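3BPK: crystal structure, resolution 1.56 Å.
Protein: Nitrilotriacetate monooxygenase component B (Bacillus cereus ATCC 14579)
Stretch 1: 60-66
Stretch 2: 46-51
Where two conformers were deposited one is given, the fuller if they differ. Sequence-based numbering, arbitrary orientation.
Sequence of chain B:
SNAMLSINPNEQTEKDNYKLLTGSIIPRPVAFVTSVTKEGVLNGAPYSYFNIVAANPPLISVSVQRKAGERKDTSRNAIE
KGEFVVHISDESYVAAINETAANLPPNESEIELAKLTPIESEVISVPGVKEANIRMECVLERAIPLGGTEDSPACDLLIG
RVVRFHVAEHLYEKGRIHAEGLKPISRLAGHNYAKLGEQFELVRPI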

ATOM      1  N   ILE B  60      -4.898   4.813   7.672  1.00 12.43           N
ATOM      2  CA  ILE B  60      -4.730   4.232   6.326  0.60 13.11           C
ATOM      3  C   ILE B  60      -4.192   5.310   5.392  1.00 12.72           C
ATOM      4  O   ILE B  60      -4.252   6.513   5.708  1.00 13.43           O
ATOM      5  CB  ILE B  60      -6.030   3.614   5.775  0.60 13.11           C
ATOM      6  CG1 ILE B  60      -7.119   4.672   5.605  0.60 14.47           C
ATOM      7  CG2 ILE B  60      -6.529   2.513   6.740  0.60 12.36           C
ATOM      8  CD1 ILE B  60      -7.017   5.522   4.349  0.60 16.54           C
ATOM      9  N   SER B  61      -3.619   4.878   4.272  1.00 13.02           N
ATOM     10  CA  SER B  61      -3.105   5.845   3.276  1.00 12.09           C
ATOM     11  C   SER B  61      -3.648   5.558   1.895  1.00 12.60           C
ATOM     12  O   SER B  61      -3.816   4.391   1.510  1.00 12.62           O
ATOM     13  CB  SER B  61      -1.575   5.787   3.217  1.00 13.07           C
ATOM     14  OG  SER B  61      -1.120   4.463   2.950  1.00 14.90           O
ATOM     15  N   VAL B  62      -3.882   6.633   1.134  1.00 12.10           N
ATOM     16  CA  VAL B  62      -4.261   6.477  -0.277  1.00 12.54           C
ATOM     17  C   VAL B  62      -3.510   7.577  -1.023  1.00 13.07           C
ATOM     18  O   VAL B  62      -3.638   8.756  -0.677  1.00 13.00           O
ATOM     19  CB  VAL B  62      -5.769   6.700  -0.485  1.00 13.48           C
ATOM     20  CG1 VAL B  62      -6.134   6.549  -1.957  1.00 16.13           C
ATOM     21  CG2 VAL B  62      -6.582   5.715   0.334  1.00 14.74           C
ATOM     22  N   SER B  63      -2.694   7.191  -2.002  1.00 12.57           N
ATOM     23  CA  SER B  63      -1.982   8.205  -2.787  1.00 13.35           C
ATOM     24  C   SER B  63      -2.786   8.545  -4.035  1.00 14.62           C
ATOM     25  O   SER B  63      -3.055   7.659  -4.863  1.00 17.22           O
ATOM     26  CB  SER B  63      -0.571   7.732  -3.127  1.00 14.38           C
ATOM     27  OG  SER B  63       0.126   8.772  -3.773  1.00 17.16           O
ATOM     28  N   VAL B  64      -3.212   9.801  -4.133  1.00 15.47           N
ATOM     29  CA  VAL B  64      -4.087  10.246  -5.231  1.00 14.67           C
ATOM     30  C   VAL B  64      -3.252  11.142  -6.166  1.00 16.05           C
ATOM     31  O   VAL B  64      -2.693  12.152  -5.729  1.00 15.71           O
ATOM     32  CB  VAL B  64      -5.298  11.045  -4.682  1.00 13.93           C
ATOM     33  CG1 VAL B  64      -6.212  11.531  -5.843  1.00 15.82           C
ATOM     34  CG2 VAL B  64      -6.100  10.150  -3.727  1.00 15.17           C
ATOM     35  N   GLN B  65      -3.148  10.752  -7.428  1.00 17.93           N
ATOM     36  CA  GLN B  65      -2.262  11.506  -8.347  1.00 18.80           C
ATOM     37  C   GLN B  65      -2.888  12.850  -8.682  1.00 20.46           C
ATOM     38  O   GLN B  65      -4.122  12.973  -8.729  1.00 19.90           O
ATOM     39  CB  GLN B  65      -2.001  10.702  -9.631  1.00 18.95           C
ATOM     40  CG  GLN B  65      -1.353   9.322  -9.360  1.00 19.59           C
ATOM     41  CD  GLN B  65      -0.106   9.410  -8.438  1.00 21.81           C
ATOM     42  OE1 GLN B  65       0.894  10.105  -8.757  1.00 24.25           O
ATOM     43  NE2 GLN B  65      -0.153   8.702  -7.302  1.00 19.47           N
ATOM     44  N   ARG B  66      -2.041  13.844  -8.968  1.00 21.87           N
ATOM     45  CA  ARG B  66      -2.504  15.154  -9.444  1.00 24.14           C
ATOM     46  C   ARG B  66      -2.560  15.119 -10.964  1.00 26.66           C
ATOM     47  O   ARG B  66      -2.060  14.172 -11.585  1.00 26.35           O
ATOM     48  CB  ARG B  66      -1.578  16.261  -8.958  1.00 24.25           C
ATOM     49  CG  ARG B  66      -1.631  16.483  -7.454  1.00 21.21           C
ATOM     50  CD  ARG B  66      -1.273  17.889  -7.139  1.00 21.97           C
ATOM     51  NE  ARG B  66      -1.236  18.137  -5.718  1.00 21.08           N
ATOM     52  CZ  ARG B  66      -0.958  19.313  -5.150  1.00 23.18           C
ATOM     53  NH1 ARG B  66      -0.699  20.396  -5.902  1.00 24.38           N
ATOM     54  NH2 ARG B  66      -0.934  19.408  -3.831  1.00 23.85           N
TER
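Stretch 2 46-51: PYSYFN

Stretch 2 runs antiparallel to the strand of stretch 1, in register at its C-terminal end, where Asn 51 pairs with Ser 61 and Phe 50 with Val 62; together the two segments bury 477 Å², both sides summed. Pro 46 and Tyr 47 are extended and close a strand that begins earlier in the chain. Pro 46 itself makes no contact with stretch 1. Tyr 47 (chi1 m) points its CA-to-CB bond toward stretch 1 and packs against two valines that project from the same side of the strand: its CB lies 3.5 Å from Val 62 CG1, and its CE1 lies 3.8 Å from Val 64 CG1. The other methyl of Val 64, CG2, sits over one face of the ring, 4.2 Å from the Tyr 47 ring centroid and 17° off the ring normal, a CH-pi contact. The phenol OH is hydrogen-bonded elsewhere in the structure. At Ser 48 the backbone leaves the extended form (phi/psi -90/-4) and the CA-to-CB bond turns away, so this residue does not touch stretch 1. A weak hydrogen bond from Phe 50 N to Ser 48 O, 3.0 Å, spans this bend. Tyr 49 turns back toward stretch 1. Its carbonyl accepts a hydrogen bond from Ser 63 N (N to O 2.9 Å, 165°), while its amide reaches the same residue through water 2, which accepts from Tyr 49 N at 2.9 Å and donates to Ser 63 O at 3.2 Å. Water thus fills in where the backbones are too far apart to bond directly. The Tyr 49 side chain (chi1 m) runs beside stretch 1, with its CB 3.8 Å from Ser 63 CB and its CE2 3.5 Å from Gln 65 NE2. Water 1 donates to Tyr 49 O at 2.9 Å and hydrogen-bonds Ser 61 OG at 2.7 Å. Phe 50 forms a non-hydrogen-bonded pair with Val 62, CA to CA 4.5 Å. Both side chains, chi1 t, lie on one face of the sheet, with Phe 50 CD1 3.9 Å from Val 62 CG2; farther along the ring, Phe 50 CE1 lies 4.4 Å from Ile 60 CB. Asn 51 and Ser 61 form the hydrogen-bonded pair, CA to CA 5.5 Å, with side chains on the other face: Asn 51 N donates to Ser 61 O at 3.1 Å, and Ser 61 N donates to Asn 51 O at 2.8 Å, closing the ring typical of antiparallel sheets.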

ATOM      1  N   PRO B  46     -11.629   4.398  -7.712  1.00 15.09           N
ATOM      2  CA  PRO B  46     -10.732   3.411  -7.160  1.00 14.48           C
ATOM      3  C   PRO B  46      -9.280   3.893  -7.184  1.00 13.57           C
ATOM      4  O   PRO B  46      -8.849   4.544  -8.156  1.00 15.34           O
ATOM      5  CB  PRO B  46     -10.888   2.220  -8.135  1.00 15.44           C
ATOM      6  CG  PRO B  46     -11.203   2.883  -9.447  1.00 16.82           C
ATOM      7  CD  PRO B  46     -11.925   4.152  -9.144  1.00 16.06           C
ATOM      8  N   TYR B  47      -8.537   3.498  -6.145  1.00 12.88           N
ATOM      9  CA  TYR B  47      -7.113   3.841  -5.986  1.00 13.62           C
ATOM     10  C   TYR B  47      -6.360   2.622  -5.485  1.00 14.12           C
ATOM     11  O   TYR B  47      -6.659   2.149  -4.375  1.00 15.19           O
ATOM     12  CB  TYR B  47      -6.943   4.980  -4.952  1.00 15.14           C
ATOM     13  CG  TYR B  47      -7.631   6.236  -5.424  1.00 15.63           C
ATOM     14  CD1 TYR B  47      -7.009   7.073  -6.366  1.00 16.22           C
ATOM     15  CD2 TYR B  47      -8.948   6.546  -5.040  1.00 18.14           C
ATOM     16  CE1 TYR B  47      -7.637   8.213  -6.859  1.00 16.33           C
ATOM     17  CE2 TYR B  47      -9.589   7.689  -5.539  1.00 18.81           C
ATOM     18  CZ  TYR B  47      -8.938   8.514  -6.440  1.00 16.75           C
ATOM     19  OH  TYR B  47      -9.590   9.618  -6.959  1.00 18.87           O
ATOM     20  N   SER B  48      -5.386   2.111  -6.261  1.00 13.66           N
ATOM     21  CA  SER B  48      -4.641   0.958  -5.800  1.00 14.01           C
ATOM     22  C   SER B  48      -3.388   1.310  -4.987  1.00 13.42           C
ATOM     23  O   SER B  48      -2.713   0.399  -4.484  1.00 14.37           O
ATOM     24  CB  SER B  48      -4.274   0.036  -6.967  1.00 15.21           C
ATOM     25  OG  SER B  48      -3.182   0.595  -7.715  1.00 14.92           O
ATOM     26  N   TYR B  49      -3.080   2.618  -4.858  1.00 12.59           N
ATOM     27  CA  TYR B  49      -1.909   3.007  -4.046  1.00 12.77           C
ATOM     28  C   TYR B  49      -2.415   3.209  -2.623  1.00 12.25           C
ATOM     29  O   TYR B  49      -2.504   4.321  -2.106  1.00 13.18           O
ATOM     30  CB  TYR B  49      -1.188   4.255  -4.564  1.00 12.42           C
ATOM     31  CG  TYR B  49      -0.618   4.176  -5.952  1.00 13.92           C
ATOM     32  CD1 TYR B  49      -0.732   3.034  -6.768  1.00 13.15           C
ATOM     33  CD2 TYR B  49      -0.001   5.303  -6.483  1.00 16.24           C
ATOM     34  CE1 TYR B  49      -0.234   3.042  -8.073  1.00 13.59           C
ATOM     35  CE2 TYR B  49       0.518   5.301  -7.768  1.00 17.65           C
ATOM     36  CZ  TYR B  49       0.411   4.181  -8.542  1.00 14.99           C
ATOM     37  OH  TYR B  49       0.928   4.162  -9.839  1.00 18.06           O
ATOM     38  N   PHE B  50      -2.756   2.079  -2.001  1.00 12.88           N
ATOM     39  CA  PHE B  50      -3.558   2.026  -0.773  1.00 13.05           C
ATOM     40  C   PHE B  50      -2.899   1.048   0.213  1.00 12.74           C
ATOM     41  O   PHE B  50      -2.503  -0.069  -0.151  1.00 13.12           O
ATOM     42  CB  PHE B  50      -4.907   1.417  -1.191  1.00 13.57           C
ATOM     43  CG  PHE B  50      -5.858   1.056  -0.066  1.00 12.41           C
ATOM     44  CD1 PHE B  50      -6.068   1.898   1.035  1.00 13.03           C
ATOM     45  CD2 PHE B  50      -6.627  -0.103  -0.199  1.00 13.02           C
ATOM     46  CE1 PHE B  50      -7.033   1.550   2.012  1.00 12.30           C
ATOM     47  CE2 PHE B  50      -7.583  -0.438   0.752  1.00 12.78           C
ATOM     48  CZ  PHE B  50      -7.789   0.384   1.839  1.00 14.21           C
ATOM     49  N   ASN B  51      -2.807   1.453   1.476  1.00 12.29           N
ATOM     50  CA  ASN B  51      -2.397   0.463   2.479  1.00 11.59           C
ATOM     51  C   ASN B  51      -2.708   0.948   3.881  1.00 11.85           C
ATOM     52  O   ASN B  51      -3.235   2.062   4.089  1.00 12.69           O
ATOM     53  CB  ASN B  51      -0.904   0.074   2.345  1.00 10.92           C
ATOM     54  CG  ASN B  51      -0.655  -1.411   2.612  1.00 12.22           C
ATOM     55  OD1 ASN B  51      -1.139  -1.949   3.597  1.00 14.50           O
ATOM     56  ND2 ASN B  51       0.078  -2.093   1.713  1.00 12.04           N
TER
HETATM   57  O   HOH W   1      -0.838   4.256   0.277  1.00 17.22           O
HETATM   58  O   HOH W   2      -3.906   5.007  -6.350  1.00 22.17           O